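Local coordinates for cellulose-binding protein (Saccharophagus degradans, PDB 2X32) that binds a long polyisoprenoid diphosphate through its YceI-like domain and is implicated in plant cell wall breakdown, at residues S78-T83 / L108-V113. Sequence-based numbering, arbitrary orientation.
With OTP ((2E,6E,10E,14E,18E,22E,26E)-3,7,11,15,19,23,27,31-octamethyldotriaconta-2,6,10,14,18,22,26,30-octaenyl trihydrogen diphosphate), chain C.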
ATOM      1  N   SER A  78      11.129   2.786  -8.673  1.00  4.97           N
ATOM      2  CA  SER A  78      10.031   3.641  -9.108  1.00  4.58           C
ATOM      3  C   SER A  78       8.686   3.169  -8.486  1.00  4.22           C
ATOM      4  O   SER A  78       7.753   3.966  -8.323  1.00  4.55           O
ATOM      5  CB  SER A  78       9.909   3.706 -10.615  1.00  5.47           C
ATOM      6  OG  SER A  78       9.784   2.410 -11.140  1.00  5.47           O
ATOM      7  N   VAL A  79       8.561   1.872  -8.250  1.00  3.71           N
ATOM      8  CA  VAL A  79       7.321   1.254  -7.741  1.00  4.72           C
ATOM      9  C   VAL A  79       7.603   0.303  -6.592  1.00  4.23           C
ATOM     10  O   VAL A  79       8.726  -0.176  -6.454  1.00  5.34           O
ATOM     11  CB  VAL A  79       6.513   0.546  -8.815  1.00  4.39           C
ATOM     12  CG1 VAL A  79       6.180   1.507  -9.942  1.00  5.31           C
ATOM     13  CG2 VAL A  79       7.211  -0.681  -9.377  1.00  6.41           C
ATOM     14  N   ALA A  80       6.594   0.114  -5.739  1.00  3.72           N
ATOM     15  CA  ALA A  80       6.545  -0.952  -4.706  1.00  4.23           C
ATOM     16  C   ALA A  80       5.454  -1.921  -5.148  1.00  4.70           C
ATOM     17  O   ALA A  80       4.403  -1.499  -5.672  1.00  5.53           O
ATOM     18  CB  ALA A  80       6.261  -0.409  -3.307  1.00  5.92           C
ATOM     19  N   THR A  81       5.722  -3.209  -5.045  1.00  4.59           N
ATOM     20  CA  THR A  81       4.806  -4.223  -5.600  1.00  4.85           C
ATOM     21  C   THR A  81       4.404  -5.172  -4.511  1.00  5.26           C
ATOM     22  O   THR A  81       5.268  -5.746  -3.807  1.00  5.26           O
ATOM     23  CB  THR A  81       5.494  -4.993  -6.704  1.00  5.42           C
ATOM     24  OG1 THR A  81       5.907  -4.067  -7.703  1.00  6.85           O
ATOM     25  CG2 THR A  81       4.568  -6.033  -7.266  1.00  7.96           C
ATOM     26  N   VAL A  82       3.100  -5.328  -4.306  1.00  4.29           N
ATOM     27  CA  VAL A  82       2.556  -6.301  -3.385  1.00  3.78           C
ATOM     28  C   VAL A  82       1.956  -7.460  -4.178  1.00  4.22           C
ATOM     29  O   VAL A  82       1.199  -7.250  -5.120  1.00  5.92           O
ATOM     30  CB  VAL A  82       1.408  -5.697  -2.525  1.00  4.04           C
ATOM     31  CG1 VAL A  82       0.922  -6.691  -1.497  1.00  6.84           C
ATOM     32  CG2 VAL A  82       1.853  -4.397  -1.838  1.00  6.36           C
ATOM     33  N   THR A  83       2.295  -8.675  -3.781  1.00  4.76           N
ATOM     34  CA  THR A  83       1.713  -9.848  -4.397  0.50  5.72           C
ATOM     35  C   THR A  83       1.073 -10.718  -3.326  1.00  6.72           C
ATOM     36  O   THR A  83       1.620 -10.887  -2.227  1.00  7.13           O
ATOM     37  CB  THR A  83       2.769 -10.625  -5.184  0.50  5.88           C
ATOM     38  OG1 THR A  83       3.485  -9.741  -6.052  0.50  9.86           O
ATOM     39  CG2 THR A  83       2.114 -11.681  -6.004  0.50  6.01           C
ATOM     40  N   LEU A 108       5.663  -7.830  -0.015  1.00  4.74           N
ATOM     41  CA  LEU A 108       5.861  -6.409  -0.350  1.00  4.47           C
ATOM     42  C   LEU A 108       7.299  -6.226  -0.796  1.00  5.37           C
ATOM     43  O   LEU A 108       8.237  -6.415  -0.001  1.00  5.34           O
ATOM     44  CB  LEU A 108       5.538  -5.480   0.815  1.00  4.00           C
ATOM     45  CG  LEU A 108       5.950  -4.019   0.617  1.00  4.89           C
ATOM     46  CD1 LEU A 108       5.178  -3.338  -0.546  1.00  6.54           C
ATOM     47  CD2 LEU A 108       5.668  -3.255   1.968  1.00  6.10           C
ATOM     48  N   ASP A 109       7.488  -5.813  -2.045  1.00  4.31           N
ATOM     49  CA  ASP A 109       8.778  -5.464  -2.620  1.00  5.27           C
ATOM     50  C   ASP A 109       8.888  -3.949  -2.596  1.00  4.24           C
ATOM     51  O   ASP A 109       8.261  -3.261  -3.437  1.00  5.28           O
ATOM     52  CB  ASP A 109       8.887  -6.023  -4.048  1.00  6.72           C
ATOM     53  CG  ASP A 109      10.105  -5.540  -4.785  1.00 10.04           C
ATOM     54  OD1 ASP A 109      11.089  -5.214  -4.121  1.00  9.53           O
ATOM     55  OD2 ASP A 109      10.041  -5.421  -6.043  1.00 15.43           O
ATOM     56  N   LEU A 110       9.584  -3.430  -1.573  1.00  4.93           N
ATOM     57  CA  LEU A 110       9.749  -2.014  -1.339  1.00  4.18           C
ATOM     58  C   LEU A 110      11.191  -1.713  -1.049  1.00  4.60           C
ATOM     59  O   LEU A 110      11.797  -2.362  -0.174  1.00  5.09           O
ATOM     60  CB  LEU A 110       8.924  -1.593  -0.133  1.00  4.26           C
ATOM     61  CG  LEU A 110       9.079  -0.186   0.426  1.00  3.21           C
ATOM     62  CD1 LEU A 110       8.707   0.866  -0.697  1.00  4.70           C
ATOM     63  CD2 LEU A 110       8.202   0.015   1.671  1.00  3.77           C
ATOM     64  N   HIS A 111      11.711  -0.709  -1.747  1.00  5.65           N
ATOM     65  CA  HIS A 111      13.045  -0.217  -1.515  1.00  4.97           C
ATOM     66  C   HIS A 111      14.103  -1.320  -1.533  1.00  6.03           C
ATOM     67  O   HIS A 111      15.071  -1.308  -0.743  1.00  6.50           O
ATOM     68  CB  HIS A 111      13.066   0.605  -0.234  1.00  5.26           C
ATOM     69  CG  HIS A 111      14.302   1.414  -0.017  1.00  5.15           C
ATOM     70  ND1 HIS A 111      14.755   2.417  -0.857  1.00  8.81           N
ATOM     71  CD2 HIS A 111      15.207   1.328   0.982  1.00  3.24           C
ATOM     72  CE1 HIS A 111      15.898   2.907  -0.360  1.00  2.16           C
ATOM     73  NE2 HIS A 111      16.175   2.258   0.748  1.00  9.67           N
ATOM     74  N   GLY A 112      13.910  -2.259  -2.460  1.00  6.47           N
ATOM     75  CA  GLY A 112      14.821  -3.378  -2.672  1.00  8.18           C
ATOM     76  C   GLY A 112      14.898  -4.431  -1.619  1.00  8.48           C
ATOM     77  O   GLY A 112      15.881  -5.226  -1.644  1.00  9.82           O
ATOM     78  N   VAL A 113      13.934  -4.482  -0.700  1.00  8.25           N
ATOM     79  CA  VAL A 113      13.946  -5.473   0.375  1.00  8.68           C
ATOM     80  C   VAL A 113      12.600  -6.205   0.466  1.00  9.86           C
ATOM     81  O   VAL A 113      11.761  -5.830   1.322  1.00 11.69           O
ATOM     82  CB  VAL A 113      14.228  -4.838   1.740  1.00  8.80           C
ATOM     83  CG1 VAL A 113      14.487  -5.920   2.791  1.00  8.39           C
ATOM     84  CG2 VAL A 113      15.448  -3.937   1.701  1.00 10.08           C
TER
HETATM   85  O7  OTP C1174       8.409  19.937  10.390  0.50 32.14           O
HETATM   86  P2  OTP C1174       8.870  20.452   9.052  0.50 29.91           P
HETATM   87  O5  OTP C1174      10.131  21.293   9.147  0.50 31.96           O
HETATM   88  O6  OTP C1174       7.781  21.052   8.204  0.50 29.44           O
HETATM   89  O4  OTP C1174       9.389  19.091   8.276  1.00 32.65           O
HETATM   90  P1  OTP C1174       8.705  18.380   6.997  1.00 31.70           P
HETATM   91  O2  OTP C1174       7.534  17.597   7.558  1.00 33.32           O
HETATM   92  O3  OTP C1174       8.595  19.253   5.763  1.00 37.61           O
HETATM   93  O1  OTP C1174       9.676  17.163   6.550  1.00 30.72           O
HETATM   94  C40 OTP C1174       9.764  16.030   7.437  1.00 23.59           C
HETATM   95  C39 OTP C1174       9.287  14.755   6.730  1.00 20.06           C
HETATM   96  C37 OTP C1174       8.450  13.893   7.275  1.00 16.74           C
HETATM   97  C38 OTP C1174       7.772  14.005   8.647  1.00 17.55           C
HETATM   98  C36 OTP C1174       8.081  12.626   6.509  1.00 17.38           C
HETATM   99  C35 OTP C1174       8.694  11.362   7.051  1.00 18.06           C
HETATM  100  C34 OTP C1174       8.186  10.128   6.279  1.00 17.41           C
HETATM  101  C32 OTP C1174       7.967   8.917   6.805  1.00 13.20           C
HETATM  102  C33 OTP C1174       8.096   8.644   8.265  1.00 14.32           C
HETATM  103  C31 OTP C1174       7.390   7.840   5.873  1.00 13.34           C
HETATM  104  C30 OTP C1174       8.146   6.543   5.737  1.00 13.68           C
HETATM  105  C29 OTP C1174       7.400   5.536   4.869  1.00 11.86           C
HETATM  106  C27 OTP C1174       7.385   4.224   5.083  1.00 10.61           C
HETATM  107  C28 OTP C1174       8.201   3.506   6.155  1.00 13.01           C
HETATM  108  C26 OTP C1174       6.490   3.310   4.275  1.00 10.32           C
HETATM  109  C25 OTP C1174       5.566   3.969   3.274  1.00  8.88           C
HETATM  110  C24 OTP C1174       4.404   3.080   2.798  1.00  9.27           C
HETATM  111  C22 OTP C1174       4.342   2.417   1.645  1.00  8.65           C
HETATM  112  C23 OTP C1174       5.337   2.519   0.516  1.00 10.54           C
HETATM  113  C21 OTP C1174       3.148   1.540   1.405  1.00  8.95           C
HETATM  114  C20 OTP C1174       3.486   0.025   1.421  1.00 12.14           C
HETATM  115  C19 OTP C1174       2.288  -0.877   1.120  1.00  9.21           C
HETATM  116  C17 OTP C1174       1.602  -1.598   2.006  1.00  8.99           C
HETATM  117  C18 OTP C1174       1.965  -1.819   3.433  1.00 11.92           C
HETATM  118  C16 OTP C1174       0.324  -2.283   1.547  1.00  8.54           C
HETATM  119  C15 OTP C1174       0.372  -3.775   1.703  1.00  7.86           C
HETATM  120  C14 OTP C1174      -0.731  -4.451   0.928  1.00  8.57           C
HETATM  121  C12 OTP C1174      -1.386  -5.570   1.324  1.00  8.65           C
HETATM  122  C13 OTP C1174      -1.106  -6.241   2.667  1.00 13.39           C
HETATM  123  C11 OTP C1174      -2.439  -6.220   0.486  1.00  7.24           C
HETATM  124  C10 OTP C1174      -2.898  -5.509  -0.724  1.00  8.19           C
HETATM  125  C9  OTP C1174      -4.147  -6.069  -1.406  1.00  8.40           C
HETATM  126  C7  OTP C1174      -4.191  -6.781  -2.544  1.00  7.54           C
HETATM  127  C8  OTP C1174      -3.019  -7.069  -3.460  1.00  7.25           C
HETATM  128  C6  OTP C1174      -5.533  -7.310  -2.991  1.00  6.38           C
HETATM  129  C5  OTP C1174      -5.788  -8.756  -2.611  1.00  8.10           C
HETATM  130  C4  OTP C1174      -7.085  -9.281  -3.154  1.00  9.13           C
HETATM  131  C2  OTP C1174      -7.868 -10.134  -2.486  1.00  8.20           C
HETATM  132  C3  OTP C1174      -7.645 -10.743  -1.146  1.00 11.22           C
HETATM  133  C1  OTP C1174      -9.126 -10.600  -3.164  1.00  8.78           C
HETATM  134  O   HOH W   1      10.421  -0.228  -4.261  1.00  4.63           O
HETATM  135  O   HOH W   2       8.458  -3.321  -7.027  1.00  9.86           O
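Val82 and Leu108 face each other as a non-hydrogen-bonded antiparallel pair, their side chains crossing at a slant on the face that lines the polyisoprenoid pocket. Both Val82 methyls touch the lipid near OTP C14: CG1, anti to the backbone N (chi1 -176°), lies 3.7 Å from that atom, and CG2 also meets Leu108 CD1 at 3.7 Å. Leu108 splits its branches: CD1 takes the valine and CD2 lies 4.0 Å from OTP C20. Two residues along on the same face, Ala80 CB packs on Leu110 CD1 at 3.8 Å, and Leu110 CD1 also lies 3.9 Å from OTP C23. Val82, Leu108 and Leu110 thus give the isoprenoid chain apolar methyl groups, suited to a hydrocarbon tail.

Thr81 and Asp109 share the other face, where a water accepts from Thr81 OG1 and donates to Asp109 OD2 and, more distantly, to Val79 O. Their backbones pair both ways, Asp109 N to Thr81 O being nearly straight (2.8 Å, 174°). Past Ala80 and Leu110 a second water bridges Val79 O to His111 N beside the type I' turn Leu110–Val113. Strand 79-85 is thereby joined to strand 99-109 in the curled antiparallel sheet; strand 46-52 pairs with the other edge of strand 79-85, and strand 115-125, after the turn, with strand 99-109.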